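Local coordinates for class II aldolase/adducin N-terminal domain-containing protein (Thermoplasma acidophilum, PDB 3M4R) that binds a zinc ion in its class II aldolase/adducin-type N-terminal domain, part of a longer protein that probably acts as an oxidoreductase, at residues Asp90-Asp94 with Glu95-Asp99; Lys12-Ser15 with Asp16-Val20; Glu19-Tyr22 with Gly23-Ile27. One frame throughout, in Å; residues are numbered along the deposited sequence.

Contact 1: Asp90-Asp94 with Glu95-Asp99; sequences DKMTD and EAMVD
Thr93 O takes the shortest hydrogen bond here, from Met97 N at 2.8 Å, the first i to i+4 bond of helix 94-103. One residue closer along the chain, the same threonine caps the helix: Thr93 OG1 accepts from Ala96 N at 3.1 Å, with an N-H...O angle of 162°. The hydroxyl reaches that N-H because OG1 stands between its own backbone N and carbonyl carbon (chi1 70°), turned in over the first turn. Thr93 is thus a true N-cap, its side chain serving Ala96 N, a first-turn amide with no carbonyl one turn back within the helix. The methyl of Ala96 also lies against the cap, with CB 3.4 Å from Thr93 OG1.

Just ahead of the cap, Met92 points at the helix, its chain bent at chi3 (-103°); like Met97 it is a selenomethionine. Its CG rests 3.7 Å from Ala96 CB, and the SE comes alongside the backbone of Met97, 3.9 Å from the CA. This apolar flank lies beside the polar cap. Asp94 continues the helical pattern by accepting at its O from Val98 N (2.9 Å).

Met97 is buried, its side chain about 7 Å from that of the zinc ligand Glu116. The contact as a whole lies at the surface, where the loop following helix 80-85 runs into helix 94-103.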
ATOM      1  N   ASP A  90      13.523   1.382 -16.559  1.00 33.23           N
ATOM      2  CA  ASP A  90      12.452   1.019 -17.486  1.00 34.04           C
ATOM      3  C   ASP A  90      11.752  -0.261 -17.034  1.00 33.38           C
ATOM      4  O   ASP A  90      10.552  -0.247 -16.734  1.00 33.51           O
ATOM      5  CB  ASP A  90      13.013   0.904 -18.916  1.00 34.89           C
ATOM      6  CG  ASP A  90      12.968   2.233 -19.657  1.00 37.17           C
ATOM      7  OD1 ASP A  90      12.067   3.045 -19.314  1.00 42.14           O
ATOM      8  OD2 ASP A  90      13.797   2.464 -20.567  1.00 38.74           O
ATOM      9  N   LYS A  91      12.517  -1.344 -16.984  1.00 32.55           N
ATOM     10  CA  LYS A  91      12.029  -2.650 -16.586  1.00 31.52           C
ATOM     11  C   LYS A  91      12.928  -3.158 -15.469  1.00 30.75           C
ATOM     12  O   LYS A  91      14.074  -2.767 -15.362  1.00 30.31           O
ATOM     13  CB  LYS A  91      12.091  -3.621 -17.768  1.00 31.18           C
HETATM   14  N   MSE A  92      12.396  -4.060 -14.668  1.00 29.57           N
HETATM   15  CA  MSE A  92      13.152  -4.763 -13.671  1.00 29.84           C
HETATM   16  C   MSE A  92      12.434  -6.082 -13.473  1.00 28.44           C
HETATM   17  O   MSE A  92      11.219  -6.105 -13.268  1.00 29.06           O
HETATM   18  CB  MSE A  92      13.140  -3.964 -12.357  1.00 29.47           C
HETATM   19  CG  MSE A  92      14.412  -3.863 -11.593  1.00 34.47           C
HETATM   20 SE   MSE A  92      14.039  -2.655 -10.093  1.00 37.26          SE
HETATM   21  CE  MSE A  92      14.910  -1.102 -10.813  1.00 36.34           C
ATOM     22  N   THR A  93      13.158  -7.180 -13.544  1.00 27.18           N
ATOM     23  CA  THR A  93      12.618  -8.467 -13.149  1.00 26.04           C
ATOM     24  C   THR A  93      12.337  -8.489 -11.652  1.00 26.61           C
ATOM     25  O   THR A  93      12.839  -7.637 -10.876  1.00 25.03           O
ATOM     26  CB  THR A  93      13.616  -9.617 -13.511  1.00 26.00           C
ATOM     27  OG1 THR A  93      14.754  -9.545 -12.660  1.00 26.22           O
ATOM     28  CG2 THR A  93      14.073  -9.525 -14.951  1.00 24.38           C
ATOM     29  N   ASP A  94      11.503  -9.437 -11.227  1.00 26.74           N
ATOM     30  CA  ASP A  94      11.217  -9.636  -9.804  1.00 27.23           C
ATOM     31  C   ASP A  94      12.485  -9.807  -8.967  1.00 26.75           C
ATOM     32  O   ASP A  94      12.658  -9.166  -7.940  1.00 26.56           O
ATOM     33  CB  ASP A  94      10.348 -10.870  -9.595  1.00 27.96           C
ATOM     34  CG  ASP A  94       8.923 -10.690 -10.108  1.00 31.05           C
ATOM     35  OD1 ASP A  94       8.530  -9.560 -10.457  1.00 31.92           O
ATOM     36  OD2 ASP A  94       8.215 -11.718 -10.217  1.00 38.53           O
ATOM     37  N   GLU A  95      13.352 -10.689  -9.440  1.00 26.19           N
ATOM     38  CA  GLU A  95      14.657 -10.936  -8.864  1.00 26.59           C
ATOM     39  C   GLU A  95      15.483  -9.653  -8.712  1.00 25.38           C
ATOM     40  O   GLU A  95      16.026  -9.389  -7.642  1.00 24.69           O
ATOM     41  CB  GLU A  95      15.422 -11.910  -9.757  1.00 27.03           C
ATOM     42  CG  GLU A  95      16.579 -12.584  -9.072  1.00 30.29           C
ATOM     43  CD  GLU A  95      17.473 -13.373 -10.030  1.00 32.53           C
ATOM     44  OE1 GLU A  95      17.110 -13.590 -11.221  1.00 35.76           O
ATOM     45  OE2 GLU A  95      18.558 -13.774  -9.575  1.00 33.15           O
ATOM     46  N   ALA A  96      15.573  -8.872  -9.793  1.00 24.37           N
ATOM     47  CA  ALA A  96      16.311  -7.612  -9.760  1.00 23.93           C
ATOM     48  C   ALA A  96      15.672  -6.639  -8.772  1.00 23.45           C
ATOM     49  O   ALA A  96      16.348  -5.892  -8.058  1.00 21.49           O
ATOM     50  CB  ALA A  96      16.363  -6.979 -11.132  1.00 23.56           C
HETATM   51  N   MSE A  97      14.349  -6.619  -8.774  1.00 23.70           N
HETATM   52  CA  MSE A  97      13.619  -5.800  -7.851  1.00 24.86           C
HETATM   53  C   MSE A  97      13.994  -6.164  -6.402  1.00 24.76           C
HETATM   54  O   MSE A  97      14.306  -5.275  -5.577  1.00 24.19           O
HETATM   55  CB  MSE A  97      12.113  -5.976  -8.156  1.00 24.79           C
HETATM   56  CG  MSE A  97      11.294  -4.927  -7.654  1.00 29.11           C
HETATM   57 SE   MSE A  97       9.405  -5.365  -7.983  1.00 27.50          SE
HETATM   58  CE  MSE A  97       9.125  -7.074  -7.080  1.00 27.84           C
ATOM     59  N   VAL A  98      14.037  -7.464  -6.091  1.00 25.05           N
ATOM     60  CA  VAL A  98      14.362  -7.880  -4.726  1.00 25.52           C
ATOM     61  C   VAL A  98      15.771  -7.452  -4.359  1.00 25.71           C
ATOM     62  O   VAL A  98      16.011  -6.967  -3.258  1.00 25.61           O
ATOM     63  CB  VAL A  98      14.171  -9.411  -4.518  1.00 25.76           C
ATOM     64  CG1 VAL A  98      14.883  -9.930  -3.273  1.00 25.33           C
ATOM     65  CG2 VAL A  98      12.672  -9.732  -4.480  1.00 27.46           C
ATOM     66  N   ASP A  99      16.715  -7.662  -5.277  1.00 25.84           N
ATOM     67  CA  ASP A  99      18.088  -7.245  -5.051  0.50 24.92           C
ATOM     68  C   ASP A  99      18.175  -5.740  -4.840  1.00 24.84           C
ATOM     69  O   ASP A  99      18.907  -5.270  -3.978  1.00 24.70           O
ATOM     70  CB  ASP A  99      18.973  -7.594  -6.234  0.50 25.15           C
ATOM     71  CG  ASP A  99      20.433  -7.444  -5.903  0.50 25.07           C
ATOM     72  OD1 ASP A  99      20.859  -7.995  -4.863  0.50 25.33           O
ATOM     73  OD2 ASP A  99      21.126  -6.736  -6.649  0.50 26.70           O
TER

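Contact 2: Lys12-Ser15 with Asp16-Val20; sequences KFDS and DIDEV
Asp16 opens helix 16-28 as its first residue, directly after Ser15, the N-cap. The carboxylate of Asp16 is engaged beyond the turn: OD2 meets Lys126 in a salt bridge and Thr45 in a hydrogen bond, tying the start of the helix to strand 40-48. Ile17 follows with only a light touch on the cap, its side chain reaching on to Ser72.

Asp18 supplies the N-H that the cap receives. Its N points almost straight at Ser15 OG, 3.1 Å away with an N-H...O angle of 170°; a chi1 of 76° sets that hydroxyl in the cleft between the serine's own N and C, facing the incoming amide. The carboxylate of Asp18 turns back toward the preceding loop, where OD2 lies 3.3 Å from Asp14 CB. Asp14 OD2 lies 3.9 Å from Asp18 OD2, and this closeness would probably raise the cost of carrying both charges. A water bridges the same region, accepting from Asp14 N and donating a weak bond to Asp18 OD2.

Glu19 then closes the first turn, its N donating to Ser15 O at 3.1 Å. Its side chain crosses Phe13 at about a right angle, with Glu19 CG over the ring face, 3.7 Å from Phe13 CD2, while OE2 bonds to the backbone N of Gly197. The backbone makes a CH-pi contact: Glu19 CA sits over one face of the Phe13 ring, 3.9 Å from its centroid and 18° off the normal.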
ATOM      1  N   LYS A  12      -4.335   9.795  18.891  1.00 40.12           N
ATOM      2  CA  LYS A  12      -2.939  10.066  19.265  1.00 38.79           C
ATOM      3  C   LYS A  12      -2.031   8.828  19.126  1.00 37.61           C
ATOM      4  O   LYS A  12      -2.356   7.743  19.613  1.00 37.20           O
ATOM      5  CB  LYS A  12      -2.877  10.591  20.710  1.00 38.93           C
ATOM      6  N   PHE A  13      -0.894   8.995  18.455  1.00 35.80           N
ATOM      7  CA  PHE A  13       0.112   7.941  18.364  1.00 34.75           C
ATOM      8  C   PHE A  13       1.451   8.545  18.755  1.00 33.97           C
ATOM      9  O   PHE A  13       1.683   9.698  18.456  1.00 32.94           O
ATOM     10  CB  PHE A  13       0.196   7.400  16.921  1.00 34.58           C
ATOM     11  CG  PHE A  13      -1.122   6.940  16.369  1.00 32.82           C
ATOM     12  CD1 PHE A  13      -1.627   5.685  16.696  1.00 31.62           C
ATOM     13  CD2 PHE A  13      -1.856   7.758  15.520  1.00 32.44           C
ATOM     14  CE1 PHE A  13      -2.856   5.261  16.206  1.00 33.05           C
ATOM     15  CE2 PHE A  13      -3.096   7.351  15.035  1.00 32.85           C
ATOM     16  CZ  PHE A  13      -3.601   6.100  15.373  1.00 32.68           C
ATOM     17  N   ASP A  14       2.336   7.753  19.369  1.00 34.06           N
ATOM     18  CA  ASP A  14       3.656   8.235  19.809  1.00 34.10           C
ATOM     19  C   ASP A  14       4.613   8.453  18.646  1.00 33.41           C
ATOM     20  O   ASP A  14       5.604   9.167  18.794  1.00 32.77           O
ATOM     21  CB  ASP A  14       4.333   7.263  20.798  1.00 34.74           C
ATOM     22  CG  ASP A  14       3.507   7.023  22.089  1.00 38.11           C
ATOM     23  OD1 ASP A  14       2.794   7.939  22.603  1.00 40.66           O
ATOM     24  OD2 ASP A  14       3.586   5.883  22.601  1.00 43.03           O
ATOM     25  N   SER A  15       4.346   7.801  17.512  1.00 31.88           N
ATOM     26  CA  SER A  15       5.281   7.784  16.386  1.00 30.53           C
ATOM     27  C   SER A  15       4.576   7.360  15.102  1.00 29.08           C
ATOM     28  O   SER A  15       3.496   6.760  15.134  1.00 28.01           O
ATOM     29  CB  SER A  15       6.459   6.833  16.644  1.00 31.07           C
ATOM     30  OG  SER A  15       6.101   5.464  16.487  1.00 31.82           O
ATOM     31  N   ASP A  16       5.211   7.666  13.970  1.00 27.74           N
ATOM     32  CA  ASP A  16       4.736   7.226  12.685  1.00 27.04           C
ATOM     33  C   ASP A  16       4.600   5.715  12.606  1.00 26.77           C
ATOM     34  O   ASP A  16       3.638   5.226  12.049  1.00 24.28           O
ATOM     35  CB  ASP A  16       5.672   7.694  11.576  1.00 26.92           C
ATOM     36  CG  ASP A  16       5.551   9.196  11.327  1.00 28.32           C
ATOM     37  OD1 ASP A  16       4.545   9.800  11.782  1.00 22.74           O
ATOM     38  OD2 ASP A  16       6.458   9.768  10.691  1.00 24.54           O
ATOM     39  N   ILE A  17       5.568   4.985  13.139  1.00 25.99           N
ATOM     40  CA  ILE A  17       5.464   3.526  13.107  1.00 26.33           C
ATOM     41  C   ILE A  17       4.258   3.015  13.935  1.00 25.92           C
ATOM     42  O   ILE A  17       3.541   2.104  13.511  1.00 25.71           O
ATOM     43  CB  ILE A  17       6.812   2.862  13.480  1.00 26.16           C
ATOM     44  CG1 ILE A  17       7.805   3.013  12.291  1.00 27.50           C
ATOM     45  CG2 ILE A  17       6.613   1.373  13.799  1.00 25.64           C
ATOM     46  CD1 ILE A  17       9.333   2.749  12.640  1.00 31.99           C
ATOM     47  N   ASP A  18       4.035   3.579  15.108  1.00 25.91           N
ATOM     48  CA  ASP A  18       2.849   3.203  15.896  1.00 26.67           C
ATOM     49  C   ASP A  18       1.573   3.417  15.088  1.00 25.47           C
ATOM     50  O   ASP A  18       0.660   2.590  15.130  1.00 23.73           O
ATOM     51  CB  ASP A  18       2.740   3.964  17.233  1.00 27.76           C
ATOM     52  CG  ASP A  18       3.887   3.663  18.197  1.00 31.73           C
ATOM     53  OD1 ASP A  18       4.459   2.570  18.129  1.00 37.16           O
ATOM     54  OD2 ASP A  18       4.214   4.528  19.041  1.00 39.11           O
ATOM     55  N   GLU A  19       1.506   4.522  14.354  1.00 24.62           N
ATOM     56  CA  GLU A  19       0.317   4.810  13.530  1.00 24.41           C
ATOM     57  C   GLU A  19       0.102   3.786  12.399  1.00 23.59           C
ATOM     58  O   GLU A  19      -0.990   3.288  12.232  1.00 23.58           O
ATOM     59  CB  GLU A  19       0.391   6.225  12.940  1.00 24.02           C
ATOM     60  CG  GLU A  19      -0.860   6.615  12.122  1.00 23.80           C
ATOM     61  CD  GLU A  19      -0.953   8.128  11.909  1.00 24.49           C
ATOM     62  OE1 GLU A  19      -0.102   8.836  12.435  1.00 23.16           O
ATOM     63  OE2 GLU A  19      -1.833   8.613  11.191  1.00 23.62           O
ATOM     64  N   VAL A  20       1.142   3.476  11.641  1.00 23.06           N
ATOM     65  CA  VAL A  20       1.049   2.489  10.559  1.00 22.51           C
ATOM     66  C   VAL A  20       0.747   1.095  11.099  1.00 22.02           C
ATOM     67  O   VAL A  20       0.019   0.355  10.438  1.00 21.71           O
ATOM     68  CB  VAL A  20       2.331   2.446   9.630  1.00 23.35           C
ATOM     69  CG1 VAL A  20       3.510   1.647  10.242  1.00 20.99           C
ATOM     70  CG2 VAL A  20       1.936   1.891   8.226  1.00 23.05           C
TER
HETATM   71  O   HOH W   1       1.149   5.118  20.137  1.00 23.39           O

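Contact 3: Glu19-Tyr22 with Gly23-Ile27; sequences EVVY and GSRLI
Val20 O is gripped twice by Ser24, and this is the tight, buried side of the helical turn. Ser24 N and Ser24 OG approach that oxygen from opposite faces of its carbonyl plane, the hydroxyl at 2.7 Å. Ser24 OG also bonds to Thr41, and Phe75 of strand 75-79 packs on Val20, Val21 and Ser24. Packing is close at buried Val21 too: Arg25 runs extended beside it and lays one face of its guanidinium over the methyl, with Val21 CG1 3.2 Å from Arg25 NE; that nitrogen bonds to Ile70 O.

The looser side is marked by the exposure of Arg25 and by Tyr22, whose CE2 meets Leu26 CD1 at 3.8 Å. With CG anti to the backbone N (chi1 -177°), the Tyr22 ring is brought next to Leu26. The phenol OH accepts from Ala9 N, and the ring packs edge-to-face with Trp8. Replacing Tyr22 by an alanine would probably leave Ala9 N without this acceptor and open a gap beside Leu26 and Trp8.

Between these sides the main chain keeps regular i to i+4 bonds, such as Arg25 N to Val21 O at 2.9 Å. The chemistry implies that Ser24 is satisfied by Val20 O and a strand threonine, Thr41, while Tyr22 and Arg25 fasten the helix to loops at Ala9 and Ile70.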
ATOM      1  N   GLU A  19       1.506   4.522  14.354  1.00 24.62           N
ATOM      2  CA  GLU A  19       0.317   4.810  13.530  1.00 24.41           C
ATOM      3  C   GLU A  19       0.102   3.786  12.399  1.00 23.59           C
ATOM      4  O   GLU A  19      -0.990   3.288  12.232  1.00 23.58           O
ATOM      5  CB  GLU A  19       0.391   6.225  12.940  1.00 24.02           C
ATOM      6  CG  GLU A  19      -0.860   6.615  12.122  1.00 23.80           C
ATOM      7  CD  GLU A  19      -0.953   8.128  11.909  1.00 24.49           C
ATOM      8  OE1 GLU A  19      -0.102   8.836  12.435  1.00 23.16           O
ATOM      9  OE2 GLU A  19      -1.833   8.613  11.191  1.00 23.62           O
ATOM     10  N   VAL A  20       1.142   3.476  11.641  1.00 23.06           N
ATOM     11  CA  VAL A  20       1.049   2.489  10.559  1.00 22.51           C
ATOM     12  C   VAL A  20       0.747   1.095  11.099  1.00 22.02           C
ATOM     13  O   VAL A  20       0.019   0.355  10.438  1.00 21.71           O
ATOM     14  CB  VAL A  20       2.331   2.446   9.630  1.00 23.35           C
ATOM     15  CG1 VAL A  20       3.510   1.647  10.242  1.00 20.99           C
ATOM     16  CG2 VAL A  20       1.936   1.891   8.226  1.00 23.05           C
ATOM     17  N   VAL A  21       1.278   0.749  12.288  1.00 20.96           N
ATOM     18  CA  VAL A  21       1.008  -0.570  12.915  1.00 20.34           C
ATOM     19  C   VAL A  21      -0.498  -0.645  13.215  1.00 20.61           C
ATOM     20  O   VAL A  21      -1.173  -1.638  12.918  1.00 20.08           O
ATOM     21  CB  VAL A  21       1.858  -0.802  14.217  1.00 20.22           C
ATOM     22  CG1 VAL A  21       1.250  -1.900  15.128  1.00 18.64           C
ATOM     23  CG2 VAL A  21       3.367  -1.158  13.870  1.00 19.93           C
ATOM     24  N   TYR A  22      -1.014   0.424  13.789  1.00 19.11           N
ATOM     25  CA  TYR A  22      -2.424   0.495  14.119  1.00 20.54           C
ATOM     26  C   TYR A  22      -3.315   0.273  12.912  1.00 19.98           C
ATOM     27  O   TYR A  22      -4.200  -0.562  12.946  1.00 19.87           O
ATOM     28  CB  TYR A  22      -2.740   1.824  14.786  1.00 20.71           C
ATOM     29  CG  TYR A  22      -4.172   1.900  15.200  1.00 21.58           C
ATOM     30  CD1 TYR A  22      -4.641   1.141  16.258  1.00 24.89           C
ATOM     31  CD2 TYR A  22      -5.074   2.708  14.505  1.00 23.02           C
ATOM     32  CE1 TYR A  22      -5.967   1.205  16.636  1.00 24.75           C
ATOM     33  CE2 TYR A  22      -6.377   2.772  14.862  1.00 25.63           C
ATOM     34  CZ  TYR A  22      -6.832   2.015  15.926  1.00 24.73           C
ATOM     35  OH  TYR A  22      -8.162   2.098  16.274  1.00 29.27           O
ATOM     36  N   GLY A  23      -3.031   0.976  11.828  1.00 21.10           N
ATOM     37  CA  GLY A  23      -3.792   0.826  10.603  1.00 22.16           C
ATOM     38  C   GLY A  23      -3.706  -0.583  10.042  1.00 21.99           C
ATOM     39  O   GLY A  23      -4.687  -1.117   9.567  1.00 21.94           O
ATOM     40  N   SER A  24      -2.507  -1.155  10.103  1.00 21.77           N
ATOM     41  CA  SER A  24      -2.250  -2.486   9.575  1.00 21.33           C
ATOM     42  C   SER A  24      -3.082  -3.491  10.314  1.00 20.87           C
ATOM     43  O   SER A  24      -3.721  -4.338   9.721  1.00 19.65           O
ATOM     44  CB  SER A  24      -0.787  -2.803   9.729  1.00 20.71           C
ATOM     45  OG  SER A  24      -0.061  -1.889   8.940  1.00 20.75           O
ATOM     46  N   ARG A  25      -3.083  -3.379  11.623  1.00 21.32           N
ATOM     47  CA  ARG A  25      -3.888  -4.285  12.452  1.00 21.81           C
ATOM     48  C   ARG A  25      -5.375  -4.242  12.094  1.00 23.52           C
ATOM     49  O   ARG A  25      -6.010  -5.295  11.992  1.00 24.27           O
ATOM     50  CB  ARG A  25      -3.652  -3.989  13.915  1.00 20.93           C
ATOM     51  CG  ARG A  25      -2.259  -4.409  14.372  1.00 20.15           C
ATOM     52  CD  ARG A  25      -1.951  -3.835  15.723  1.00 17.79           C
ATOM     53  NE  ARG A  25      -0.658  -4.296  16.202  1.00 16.83           N
ATOM     54  CZ  ARG A  25      -0.134  -4.002  17.392  1.00 18.67           C
ATOM     55  NH1 ARG A  25      -0.818  -3.291  18.279  1.00 22.34           N
ATOM     56  NH2 ARG A  25       1.054  -4.485  17.729  1.00 18.24           N
ATOM     57  N   LEU A  26      -5.928  -3.048  11.903  1.00 25.59           N
ATOM     58  CA  LEU A  26      -7.350  -2.893  11.526  1.00 27.10           C
ATOM     59  C   LEU A  26      -7.658  -3.585  10.193  1.00 28.20           C
ATOM     60  O   LEU A  26      -8.592  -4.307  10.094  1.00 27.67           O
ATOM     61  CB  LEU A  26      -7.711  -1.421  11.393  1.00 27.48           C
ATOM     62  CG  LEU A  26      -7.847  -0.631  12.696  1.00 29.44           C
ATOM     63  CD1 LEU A  26      -8.407   0.740  12.377  1.00 32.26           C
ATOM     64  CD2 LEU A  26      -8.734  -1.325  13.706  1.00 28.65           C
ATOM     65  N   ILE A  27      -6.818  -3.378   9.190  1.00 29.82           N
ATOM     66  CA  ILE A  27      -6.996  -3.990   7.892  1.00 31.08           C
ATOM     67  C   ILE A  27      -6.881  -5.516   7.972  1.00 31.50           C
ATOM     68  O   ILE A  27      -7.684  -6.229   7.371  1.00 30.17           O
ATOM     69  CB  ILE A  27      -5.922  -3.486   6.919  1.00 32.24           C
ATOM     70  CG1 ILE A  27      -6.146  -2.013   6.577  1.00 34.48           C
ATOM     71  CG2 ILE A  27      -5.880  -4.317   5.638  1.00 34.71           C
ATOM     72  CD1 ILE A  27      -7.516  -1.693   6.142  1.00 35.72           C
TER

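In the fold
Contacts 2 and 3 follow one another on helix 16-28, sharing Glu19 and Val20, with centres 9 Å apart. They also touch through packing, Phe13 CE1 lying 3.7 Å from Tyr22 CB, so the Phe13 ring packs on the next turn. Contact 1 begins a different helix, 94-103, with its centre 28 Å from that of contact 3 and on the opposite side of the chain's centre. The zinc ion, held by Glu116, His130, His132 and His188, is about 10 Å from the side chain of Met97 in contact 1. The side chain of Ser24 in contact 3 is similarly about 10 Å from that of His130, whereas contact 2 lies away from the metal.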